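Local coordinates for PixA inclusion body protein (Burkholderia cenocepacia, PDB 4LZK) that is of unknown function but belongs to the PixA family of inclusion body proteins, and so may accumulate in protein inclusions inside the bacterial cell, at residues I20-V25 with L72-N77; Y30-H35 with L164-Q169; M55-G58 with G62-S65; A90-S93 with A97-Y100; Q109-F114 with W182-A187. All coordinates share one frame; numbering follows the deposited sequence.

Interaction 1 (I20-V25 with L72-N77)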
# COMPACT_ATOMS: atom_id res chain seq x y z
N ILE C 20 10.82 16.57 -11.33
CA ILE C 20 10.39 15.76 -10.23
C ILE C 20 11.47 15.81 -9.15
O ILE C 20 12.62 15.66 -9.42
CB ILE C 20 10.28 14.32 -10.71
CG1 ILE C 20 9.28 14.27 -11.87
CG2 ILE C 20 9.81 13.47 -9.55
CD1 ILE C 20 9.49 12.98 -12.67
N GLN C 21 11.08 16.12 -7.95
CA GLN C 21 12.00 16.07 -6.87
C GLN C 21 11.89 14.75 -6.14
O GLN C 21 10.78 14.29 -5.79
CB GLN C 21 11.66 17.21 -5.89
CG GLN C 21 11.70 18.64 -6.42
CD GLN C 21 10.87 19.57 -5.50
OE1 GLN C 21 9.63 19.39 -5.35
NE2 GLN C 21 11.51 20.53 -4.94
N ILE C 22 13.05 14.16 -5.81
CA ILE C 22 13.02 12.89 -5.19
C ILE C 22 13.82 13.01 -3.89
O ILE C 22 14.87 13.56 -3.94
CB ILE C 22 13.62 11.75 -6.09
CG1 ILE C 22 12.89 11.58 -7.43
CG2 ILE C 22 13.67 10.45 -5.32
CD1 ILE C 22 13.69 10.69 -8.40
N LEU C 23 13.30 12.49 -2.77
CA LEU C 23 13.98 12.47 -1.50
C LEU C 23 14.16 11.05 -1.00
O LEU C 23 13.17 10.28 -0.78
CB LEU C 23 13.28 13.38 -0.45
CG LEU C 23 14.06 13.61 0.85
CD1 LEU C 23 15.32 14.42 0.58
CD2 LEU C 23 13.14 14.26 1.86
N ALA C 24 15.40 10.68 -0.74
CA ALA C 24 15.67 9.44 -0.10
C ALA C 24 15.89 9.71 1.37
O ALA C 24 16.69 10.53 1.71
CB ALA C 24 16.89 8.66 -0.70
N VAL C 25 15.13 9.00 2.20
CA VAL C 25 15.19 9.13 3.65
C VAL C 25 15.70 7.83 4.26
O VAL C 25 15.02 6.83 4.20
CB VAL C 25 13.83 9.52 4.23
CG1 VAL C 25 13.86 9.59 5.78
CG2 VAL C 25 13.37 10.83 3.59
N LEU C 72 11.38 2.68 -4.67
CA LEU C 72 10.61 3.69 -5.39
C LEU C 72 9.67 3.17 -6.48
O LEU C 72 8.47 3.48 -6.43
CB LEU C 72 11.46 4.87 -5.86
CG LEU C 72 10.62 6.13 -6.23
CD1 LEU C 72 9.64 6.60 -5.19
CD2 LEU C 72 11.48 7.29 -6.70
N GLY C 73 10.17 2.41 -7.45
CA GLY C 73 9.28 1.94 -8.55
C GLY C 73 8.79 3.14 -9.34
O GLY C 73 7.59 3.26 -9.68
N LEU C 74 9.68 4.08 -9.64
CA LEU C 74 9.28 5.34 -10.26
C LEU C 74 8.91 5.09 -11.72
O LEU C 74 9.59 4.35 -12.43
CB LEU C 74 10.43 6.32 -10.23
CG LEU C 74 10.21 7.71 -10.73
CD1 LEU C 74 9.19 8.53 -9.95
CD2 LEU C 74 11.56 8.46 -10.81
N LYS C 75 7.83 5.69 -12.15
CA LYS C 75 7.47 5.62 -13.58
C LYS C 75 7.24 6.99 -14.04
O LYS C 75 6.44 7.69 -13.48
CB LYS C 75 6.23 4.80 -13.80
CG LYS C 75 6.45 3.35 -13.55
CD LYS C 75 5.17 2.70 -13.22
CE LYS C 75 5.15 1.23 -13.57
NZ LYS C 75 4.66 1.09 -14.98
N LEU C 76 7.93 7.40 -15.09
CA LEU C 76 7.75 8.76 -15.54
C LEU C 76 7.84 8.89 -17.10
O LEU C 76 7.87 7.89 -17.79
CB LEU C 76 8.72 9.68 -14.80
CG LEU C 76 10.20 9.80 -15.25
CD1 LEU C 76 11.10 10.38 -14.13
CD2 LEU C 76 10.83 8.58 -15.78
N ASN C 77 7.81 10.10 -17.60
CA ASN C 77 7.85 10.36 -19.05
C ASN C 77 9.27 10.63 -19.55
O ASN C 77 10.01 11.38 -18.91
CB ASN C 77 6.92 11.52 -19.45
CG ASN C 77 5.58 11.46 -18.75
OD1 ASN C 77 4.63 10.84 -19.28
ND2 ASN C 77 5.47 12.11 -17.53
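I20, I22, L72, L74 and L76 make this contact between two strands entirely out of aliphatic side chains. The closest meeting is at one end, where I20 CD1 presses against L76 CD1 at 3.4 Å, tighter than an ordinary methyl contact. L76 holds CG between its backbone N and carbonyl carbon (chi1 81°), and its branch lies obliquely over the end of the isoleucine. Further along, I22 uses two branches: CD1 points end to end at L74 CD2, 3.9 Å away, whereas CG2 crosses L72 CD2 at 4.1 Å.

The backbones play a different part. Although the segments run almost exactly antiparallel (174°), their axes stay 11.1 Å apart, too far for strand pairing. Strand 20-25 pairs within its own sheet, I20 and I22 with K81 and S83, and L23 with L56, while 72-76 pairs with strand 172-186 of the other sheet.

All five touching residues are buried, and M55, N57 and V82 close the surroundings. Side chains from alternate positions meeting across two sheets, without a backbone link, are what the core of a beta-sandwich looks like, consistent with the cupredoxin-like clan in which this family is placed.

Interaction 2 (Y30-H35 with L164-Q169)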
# COMPACT_ATOMS: atom_id res chain seq x y z
N TYR C 30 19.03 1.93 11.86
CA TYR C 30 18.90 0.59 11.39
C TYR C 30 20.18 0.11 10.70
O TYR C 30 20.66 -1.05 10.94
CB TYR C 30 17.71 0.48 10.44
CG TYR C 30 17.62 -0.91 9.92
CD1 TYR C 30 17.70 -1.98 10.81
CD2 TYR C 30 17.54 -1.20 8.55
CE1 TYR C 30 17.67 -3.28 10.36
CE2 TYR C 30 17.50 -2.49 8.11
CZ TYR C 30 17.56 -3.54 9.02
OH TYR C 30 17.52 -4.86 8.62
N ILE C 31 20.77 0.96 9.85
CA ILE C 31 22.00 0.62 9.18
C ILE C 31 23.13 0.32 10.16
O ILE C 31 23.88 -0.64 10.04
CB ILE C 31 22.53 1.82 8.31
CG1 ILE C 31 21.49 2.27 7.28
CG2 ILE C 31 23.77 1.45 7.57
CD1 ILE C 31 20.86 1.17 6.63
N LYS C 32 23.27 1.19 11.12
CA LYS C 32 24.36 1.08 12.08
C LYS C 32 24.24 -0.23 12.88
O LYS C 32 25.26 -0.87 13.16
CB LYS C 32 24.38 2.31 13.03
CG LYS C 32 25.04 3.51 12.41
CD LYS C 32 25.18 4.72 13.37
CE LYS C 32 23.91 5.00 14.11
NZ LYS C 32 23.92 6.26 14.93
N ARG C 33 23.02 -0.61 13.23
CA ARG C 33 22.78 -1.90 13.91
C ARG C 33 23.01 -3.10 12.99
O ARG C 33 23.52 -4.13 13.40
CB ARG C 33 21.34 -2.00 14.46
CG ARG C 33 21.05 -1.10 15.66
CD ARG C 33 19.69 -1.43 16.26
NE ARG C 33 18.63 -1.18 15.30
CZ ARG C 33 17.95 -0.04 15.16
NH1 ARG C 33 18.23 1.02 15.93
NH2 ARG C 33 17.00 0.02 14.24
N SER C 34 22.57 -3.01 11.77
CA SER C 34 22.66 -4.20 10.90
C SER C 34 24.00 -4.30 10.13
O SER C 34 24.29 -5.38 9.61
CB SER C 34 21.46 -4.27 9.95
OG SER C 34 21.47 -3.13 9.12
N HIS C 35 24.76 -3.20 10.03
CA HIS C 35 26.04 -3.15 9.34
C HIS C 35 27.11 -2.54 10.16
O HIS C 35 27.63 -1.47 9.81
CB HIS C 35 25.92 -2.37 8.00
CG HIS C 35 24.99 -3.03 7.05
ND1 HIS C 35 23.64 -2.77 7.07
CD2 HIS C 35 25.19 -3.99 6.13
CE1 HIS C 35 23.05 -3.51 6.14
NE2 HIS C 35 23.96 -4.26 5.56
N LEU C 164 27.63 7.58 5.38
CA LEU C 164 26.95 7.73 6.64
C LEU C 164 27.95 8.31 7.69
O LEU C 164 28.99 7.69 8.02
CB LEU C 164 26.41 6.38 7.04
CG LEU C 164 25.28 6.35 8.02
CD1 LEU C 164 24.78 4.97 8.20
CD2 LEU C 164 25.66 6.89 9.35
N TYR C 165 27.63 9.49 8.20
CA TYR C 165 28.51 10.12 9.23
C TYR C 165 27.81 10.06 10.55
O TYR C 165 26.56 10.15 10.59
CB TYR C 165 28.85 11.56 8.88
CG TYR C 165 29.76 11.70 7.75
CD1 TYR C 165 31.14 11.65 7.90
CD2 TYR C 165 29.24 11.87 6.48
CE1 TYR C 165 31.97 11.77 6.81
CE2 TYR C 165 30.04 12.01 5.42
CZ TYR C 165 31.41 11.92 5.57
OH TYR C 165 32.16 12.03 4.44
N THR C 166 28.54 9.83 11.65
CA THR C 166 27.85 9.94 12.91
C THR C 166 28.26 11.23 13.61
O THR C 166 29.31 11.78 13.34
CB THR C 166 28.09 8.77 13.91
OG1 THR C 166 29.49 8.46 13.99
CG2 THR C 166 27.27 7.56 13.51
N ARG C 167 27.38 11.68 14.48
CA ARG C 167 27.60 12.91 15.29
C ARG C 167 28.17 12.47 16.58
O ARG C 167 27.51 11.72 17.31
CB ARG C 167 26.26 13.61 15.64
CG ARG C 167 26.47 14.89 16.46
CD ARG C 167 25.24 15.34 17.23
NE ARG C 167 25.42 16.68 17.80
CZ ARG C 167 25.02 17.82 17.21
NH1 ARG C 167 24.35 17.77 16.05
NH2 ARG C 167 25.24 19.00 17.81
N SER C 168 29.38 12.89 16.86
CA SER C 168 30.09 12.44 18.06
C SER C 168 30.03 13.47 19.15
O SER C 168 29.55 13.14 20.22
CB SER C 168 31.55 12.09 17.78
OG SER C 168 32.22 11.88 19.02
N GLN C 169 30.53 14.70 18.93
CA GLN C 169 30.30 15.77 19.94
C GLN C 169 30.41 17.13 19.29
O GLN C 169 31.50 17.79 19.28
CB GLN C 169 31.30 15.73 21.09
CG GLN C 169 31.03 14.70 22.16
CD GLN C 169 32.26 13.85 22.42
OE1 GLN C 169 33.11 14.25 23.19
NE2 GLN C 169 32.36 12.69 21.75
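I31 and L164 form the close-packed half of this contact, where a short helix lies across a strand. The leucine reaches out with CD1, which sits 3.7 Å from I31 CG2 and 3.9 Å from I31 CB, so the two side chains meet at a slant rather than end to end. I31 keeps CG2 anti to its backbone N (chi1 of -57° for CG1), which turns that methyl to the strand while the longer branch leads elsewhere. Both residues are buried, and F178 of strand 172-186 packs against each of them.

The helix 28-34 directly follows strand 19-26 of one sheet, yet it rests on strand 154-167 of the other, crossing it nearly at right angles (99°) with 10.9 Å between the axes. It is thus a small helical cover at one end of an otherwise beta-rich sandwich.

The other half is partly exposed and less enclosed, though one approach there is just as close. The methylene chain of K32 passes over T166, with K32 CD 3.5 Å from T166 CG2, and a bend at chi3 (-47°) carries the ammonium group onward. K32 NZ forms a salt bridge with D95, which also touches T166; the lysine's aliphatic part packs on the strand while its charge is met by this loop residue. At the start of the segment, Y30 OH hydrogen-bonds Y30 OH of a neighbouring subunit.

Interaction 3 (M55-G58 with G62-S65)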
# COMPACT_ATOMS: atom_id res chain seq x y z
N MSE C 55 11.80 6.14 -0.12
CA MSE C 55 12.02 7.13 -1.23
C MSE C 55 10.66 7.76 -1.54
O MSE C 55 9.68 7.08 -1.57
CB MSE C 55 12.57 6.47 -2.46
CG MSE C 55 14.06 6.14 -2.35
SE MSE C 55 14.85 5.38 -3.98
CE MSE C 55 15.14 7.04 -4.88
N LEU C 56 10.65 9.07 -1.68
CA LEU C 56 9.45 9.85 -1.95
C LEU C 56 9.70 10.70 -3.17
O LEU C 56 10.88 11.10 -3.44
CB LEU C 56 9.25 10.76 -0.78
CG LEU C 56 9.11 10.02 0.58
CD1 LEU C 56 9.01 11.07 1.62
CD2 LEU C 56 7.95 9.05 0.69
N ASN C 57 8.65 11.03 -3.90
CA ASN C 57 8.77 11.92 -5.02
C ASN C 57 7.50 12.78 -5.15
O ASN C 57 6.42 12.42 -4.71
CB ASN C 57 9.05 11.15 -6.34
CG ASN C 57 7.91 10.27 -6.72
OD1 ASN C 57 7.82 9.17 -6.23
ND2 ASN C 57 6.91 10.83 -7.46
N GLY C 58 7.66 13.97 -5.67
CA GLY C 58 6.50 14.84 -5.86
C GLY C 58 5.64 14.40 -7.01
O GLY C 58 6.05 13.67 -7.90
N GLY C 62 1.56 11.79 -15.28
CA GLY C 62 2.26 10.70 -15.91
C GLY C 62 3.42 10.19 -15.06
O GLY C 62 4.22 9.37 -15.50
N VAL C 63 3.53 10.67 -13.82
CA VAL C 63 4.53 10.23 -12.93
C VAL C 63 3.84 9.41 -11.80
O VAL C 63 2.88 9.85 -11.27
CB VAL C 63 5.24 11.45 -12.33
CG1 VAL C 63 6.21 11.01 -11.27
CG2 VAL C 63 5.93 12.21 -13.43
N SER C 64 4.32 8.22 -11.47
CA SER C 64 3.77 7.46 -10.31
C SER C 64 4.92 6.77 -9.63
O SER C 64 6.00 6.66 -10.18
CB SER C 64 2.75 6.42 -10.76
OG SER C 64 3.36 5.39 -11.58
N SER C 65 4.68 6.30 -8.43
CA SER C 65 5.70 5.53 -7.72
C SER C 65 5.06 4.79 -6.59
O SER C 65 3.86 4.97 -6.33
CB SER C 65 6.76 6.47 -7.15
OG SER C 65 6.21 7.17 -6.04
O HOH W 1 4.63 9.48 -7.61
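S65 and N57 meet through a short hydrogen bond: S65 OG donates to N57 OD1 at 2.6 Å, lying in the carbonyl plane on a lone pair, with a C=O...donor angle of 142°. In both residues the side chain lies between the backbone N and the carbonyl carbon (chi1 64° for N57 CG, 73° for S65 OG), which brings the polar ends together. N57 ND2 gives one bond to a water at 2.7 Å and another to G58 O at 3.0 Å, the latter tilted out of the amide plane. That same water donates to S65 OG at 3.2 Å, so serine, amide and water close a small polar ring. Bonds at both OD1 and ND2 should fix the rotation of the amide. Beside the ring, V63 CG1 slides past in the opposite direction, 3.9 Å from N57 ND2.

N57 ends strand 53-57, the outermost strand on its side of one sheet within this chain, and segment 62-65 belongs to the loop leading to strand 72-76 of the other sheet. The contact therefore joins the edge strand of one layer to the start of the connection leading to the other.

Further out, L72 packs on both N57 and S65, and I20 and I22 lie against N57, an apolar setting for a buried amide. S64 OG hydrogen-bonds Q183 OE1 of a neighbouring subunit, which brings the same loop against another chain.

Interaction 4 (A90-S93 with A97-Y100)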
# COMPACT_ATOMS: atom_id res chain seq x y z
N ALA C 90 16.25 11.95 10.98
CA ALA C 90 16.29 13.22 11.69
C ALA C 90 16.88 14.30 10.85
O ALA C 90 17.54 15.21 11.34
CB ALA C 90 16.98 13.10 13.03
N ASP C 91 16.63 14.21 9.54
CA ASP C 91 16.99 15.25 8.58
C ASP C 91 18.44 15.67 8.61
O ASP C 91 18.75 16.87 8.45
CB ASP C 91 16.07 16.48 8.73
CG ASP C 91 16.03 17.29 7.45
OD1 ASP C 91 16.36 16.72 6.38
OD2 ASP C 91 15.68 18.48 7.49
N ASN C 92 19.33 14.69 8.81
CA ASN C 92 20.79 14.95 8.88
C ASN C 92 21.19 15.92 9.99
O ASN C 92 22.24 16.58 9.91
CB ASN C 92 21.34 15.43 7.54
CG ASN C 92 21.47 14.30 6.53
OD1 ASN C 92 21.17 13.16 6.81
ND2 ASN C 92 21.87 14.64 5.32
N SER C 93 20.38 15.98 11.03
CA SER C 93 20.67 16.85 12.21
C SER C 93 21.67 16.17 13.20
O SER C 93 22.27 16.83 13.99
CB SER C 93 19.38 17.22 12.93
OG SER C 93 18.78 16.11 13.52
N ALA C 97 23.26 11.26 6.30
CA ALA C 97 23.47 10.37 5.19
C ALA C 97 23.60 11.26 3.98
O ALA C 97 22.67 12.01 3.66
CB ALA C 97 22.29 9.47 5.01
N LEU C 98 24.76 11.24 3.36
CA LEU C 98 25.06 12.16 2.26
C LEU C 98 25.40 11.37 1.00
O LEU C 98 26.39 10.68 0.94
CB LEU C 98 26.23 13.02 2.65
CG LEU C 98 25.95 13.87 3.89
CD1 LEU C 98 27.24 14.55 4.27
CD2 LEU C 98 24.92 14.92 3.60
N ILE C 99 24.58 11.53 -0.02
CA ILE C 99 24.79 10.90 -1.30
C ILE C 99 26.06 11.48 -1.99
O ILE C 99 26.25 12.68 -1.98
CB ILE C 99 23.58 11.13 -2.22
CG1 ILE C 99 22.32 10.46 -1.67
CG2 ILE C 99 23.84 10.58 -3.60
CD1 ILE C 99 21.09 10.89 -2.44
N TYR C 100 26.87 10.63 -2.59
CA TYR C 100 28.02 11.09 -3.37
C TYR C 100 28.06 10.53 -4.75
O TYR C 100 28.77 11.01 -5.61
CB TYR C 100 29.34 10.77 -2.66
CG TYR C 100 29.66 9.32 -2.45
CD1 TYR C 100 29.20 8.65 -1.30
CD2 TYR C 100 30.45 8.62 -3.33
CE1 TYR C 100 29.55 7.33 -1.08
CE2 TYR C 100 30.81 7.29 -3.13
CZ TYR C 100 30.34 6.63 -1.99
OH TYR C 100 30.68 5.29 -1.83
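The side-chain amide of N92 is the flat group here, and it works with both its ends on the backbone of A97. At one end N92 OD1 accepts from A97 N at 2.9 Å, with the donor 48° above the carbonyl plane and so toward one face of the amide. At the other, N92 ND2 donates to A97 O at 3.2 Å; this oxygen lies close to the amide plane, although the nitrogen stands well above the plane of the A97 carbonyl. L98 CD2, 3.5 Å from N92 ND2, crosses on the same face as A97 N. Donor and acceptor thus pair with the NH and CO of a single strand residue, as a neighbouring strand's backbone would, and the bonds are fairly straight (161° and 155°).

The amide is delivered by a type I' beta turn from A90 to S93, with D91 and N92 both at positive phi. S93 closes it twice, since A90 O receives S93 N at 3.0 Å and S93 OG at 2.7 Å. S88 OG, just before the turn in sequence, accepts from N92 N, and D91 OD1 bonds T87 OG1.

The turn lies in the connection between strand 81-88, of one sheet, and strand 96-105, of the other. N92 leans on T87 of the former while gripping the latter, whose A97 and L98 side chains pack against F162 and Y165 of the adjoining strand 154-167.

Interaction 5 (Q109-F114 with W182-A187)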
# COMPACT_ATOMS: atom_id res chain seq x y z
N GLN C 109 19.75 2.45 -20.19
CA GLN C 109 20.16 3.77 -19.62
C GLN C 109 18.99 4.71 -19.82
O GLN C 109 19.01 5.55 -20.68
CB GLN C 109 21.46 4.31 -20.30
CG GLN C 109 22.22 5.33 -19.46
CD GLN C 109 23.30 6.09 -20.20
OE1 GLN C 109 23.10 6.48 -21.36
NE2 GLN C 109 24.43 6.40 -19.52
N VAL C 110 17.93 4.54 -19.04
CA VAL C 110 16.83 5.42 -19.09
C VAL C 110 17.24 6.87 -18.69
O VAL C 110 16.88 7.78 -19.31
CB VAL C 110 15.79 4.95 -18.07
CG1 VAL C 110 14.69 5.96 -17.86
CG2 VAL C 110 15.23 3.59 -18.52
N PHE C 111 18.04 7.01 -17.68
CA PHE C 111 18.42 8.34 -17.21
C PHE C 111 19.83 8.63 -17.76
O PHE C 111 20.72 7.74 -17.82
CB PHE C 111 18.46 8.41 -15.70
CG PHE C 111 17.08 8.42 -15.08
CD1 PHE C 111 16.31 9.54 -15.10
CD2 PHE C 111 16.55 7.25 -14.59
CE1 PHE C 111 15.03 9.53 -14.62
CE2 PHE C 111 15.27 7.20 -14.11
CZ PHE C 111 14.51 8.36 -14.09
N ALA C 112 20.07 9.92 -17.99
CA ALA C 112 21.40 10.40 -18.30
C ALA C 112 22.22 10.21 -17.07
O ALA C 112 21.62 9.98 -16.00
CB ALA C 112 21.36 11.82 -18.66
N PRO C 113 23.55 10.16 -17.19
CA PRO C 113 24.39 10.15 -15.99
C PRO C 113 24.05 11.43 -15.13
O PRO C 113 23.69 12.48 -15.68
CB PRO C 113 25.81 10.25 -16.54
CG PRO C 113 25.72 9.74 -17.93
CD PRO C 113 24.35 10.00 -18.43
N PHE C 114 24.13 11.30 -13.83
CA PHE C 114 23.68 12.33 -12.93
C PHE C 114 24.72 13.40 -12.70
O PHE C 114 25.90 13.14 -12.76
CB PHE C 114 23.28 11.72 -11.56
CG PHE C 114 21.90 11.06 -11.58
CD1 PHE C 114 21.69 9.91 -12.30
CD2 PHE C 114 20.82 11.66 -10.91
CE1 PHE C 114 20.44 9.38 -12.35
CE2 PHE C 114 19.60 11.09 -10.91
CZ PHE C 114 19.40 9.93 -11.64
N TRP C 182 17.53 1.10 -6.54
CA TRP C 182 16.15 1.44 -6.72
C TRP C 182 15.80 1.29 -8.18
O TRP C 182 16.69 1.10 -9.01
CB TRP C 182 15.88 2.84 -6.17
CG TRP C 182 16.71 3.96 -6.62
CD1 TRP C 182 17.96 4.27 -6.22
CD2 TRP C 182 16.30 5.02 -7.52
NE1 TRP C 182 18.41 5.42 -6.86
CE2 TRP C 182 17.41 5.93 -7.64
CE3 TRP C 182 15.12 5.28 -8.23
CZ2 TRP C 182 17.38 7.02 -8.44
CZ3 TRP C 182 15.08 6.38 -9.04
CH2 TRP C 182 16.21 7.26 -9.15
N GLN C 183 14.54 1.39 -8.52
CA GLN C 183 14.06 1.03 -9.85
C GLN C 183 13.17 2.14 -10.43
O GLN C 183 12.38 2.80 -9.72
CB GLN C 183 13.22 -0.30 -9.80
CG GLN C 183 13.90 -1.40 -9.05
CD GLN C 183 13.02 -2.64 -8.81
OE1 GLN C 183 11.85 -2.52 -8.50
NE2 GLN C 183 13.61 -3.82 -8.96
N ALA C 184 13.33 2.38 -11.72
CA ALA C 184 12.61 3.41 -12.39
C ALA C 184 12.37 2.97 -13.88
O ALA C 184 13.04 2.03 -14.36
CB ALA C 184 13.39 4.68 -12.33
N ALA C 185 11.38 3.57 -14.53
CA ALA C 185 11.02 3.32 -15.91
C ALA C 185 10.48 4.61 -16.51
O ALA C 185 9.90 5.46 -15.84
CB ALA C 185 9.93 2.26 -16.01
N ALA C 186 10.66 4.75 -17.80
CA ALA C 186 10.16 5.88 -18.51
C ALA C 186 9.44 5.40 -19.73
O ALA C 186 9.83 4.37 -20.30
CB ALA C 186 11.31 6.82 -18.92
N ALA C 187 8.37 6.13 -20.09
CA ALA C 187 7.61 5.90 -21.31
C ALA C 187 7.64 7.16 -22.18
O ALA C 187 7.68 6.94 -23.41
CB ALA C 187 6.17 5.59 -20.98
OXT ALA C 187 7.59 8.35 -21.71
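V110 and F111 supply the largest buried areas on the loop side, and A184 the largest on the strand. V110 directs CG1, anti to the backbone N (chi1 169°), at A186 CB, which it meets at 3.6 Å. F111 approaches A184 with its rim: CE2 lies 3.6 Å from A184 CB, and the methyl sits in the plane of the ring, at its edge, rather than over a face. One face of the phenyl ring is instead taken by its own neighbour, V110 CG1, 3.9 Å above the plane and displaced toward the rim. The two loop side chains thus pack on each other as well as on the strand.

A184 and A186 are alternate residues of strand 172-186, so both methyls point to the loop while A185 turns away. With such short side chains the backbones come close, the CA atoms of V110 and A186 being 6.7 Å apart. L74 and L76 of the adjacent strand flank the alanines, L76 also touching F111.

Polar bonds outside the contact hold the loop: F111 N donates to E156 OE1, the backbone of V110 pairs with K151 and that of A112 with V149. Between the segments themselves only carbon meets carbon, which implies that shape and burial hold the loop to the terminal strand, while hydrogen bonds made elsewhere probably set its course.

How the interactions relate
Interactions 1, 3 and 5 share one end of the sandwich and touch one another. Strand 72-76 is their common element: it faces strand 20-25 in interaction 1, borders interaction 3, and probably hydrogen-bonds, through L74 and L76, with A185 of interaction 5. Interactions 1 and 5 are buried and purely apolar, whereas interaction 3, equally buried, relies on an amide, a hydroxyl and a water. Interactions 2 and 4 lie at the other end, about 11 Å apart between centres, on the neighbouring strands 154-167 and 96-105. Both are partly buried: interaction 2 is aliphatic too, but includes a lysine whose charged end is paired outside it, and interaction 4 depends on side-chain-to-backbone hydrogen bonds.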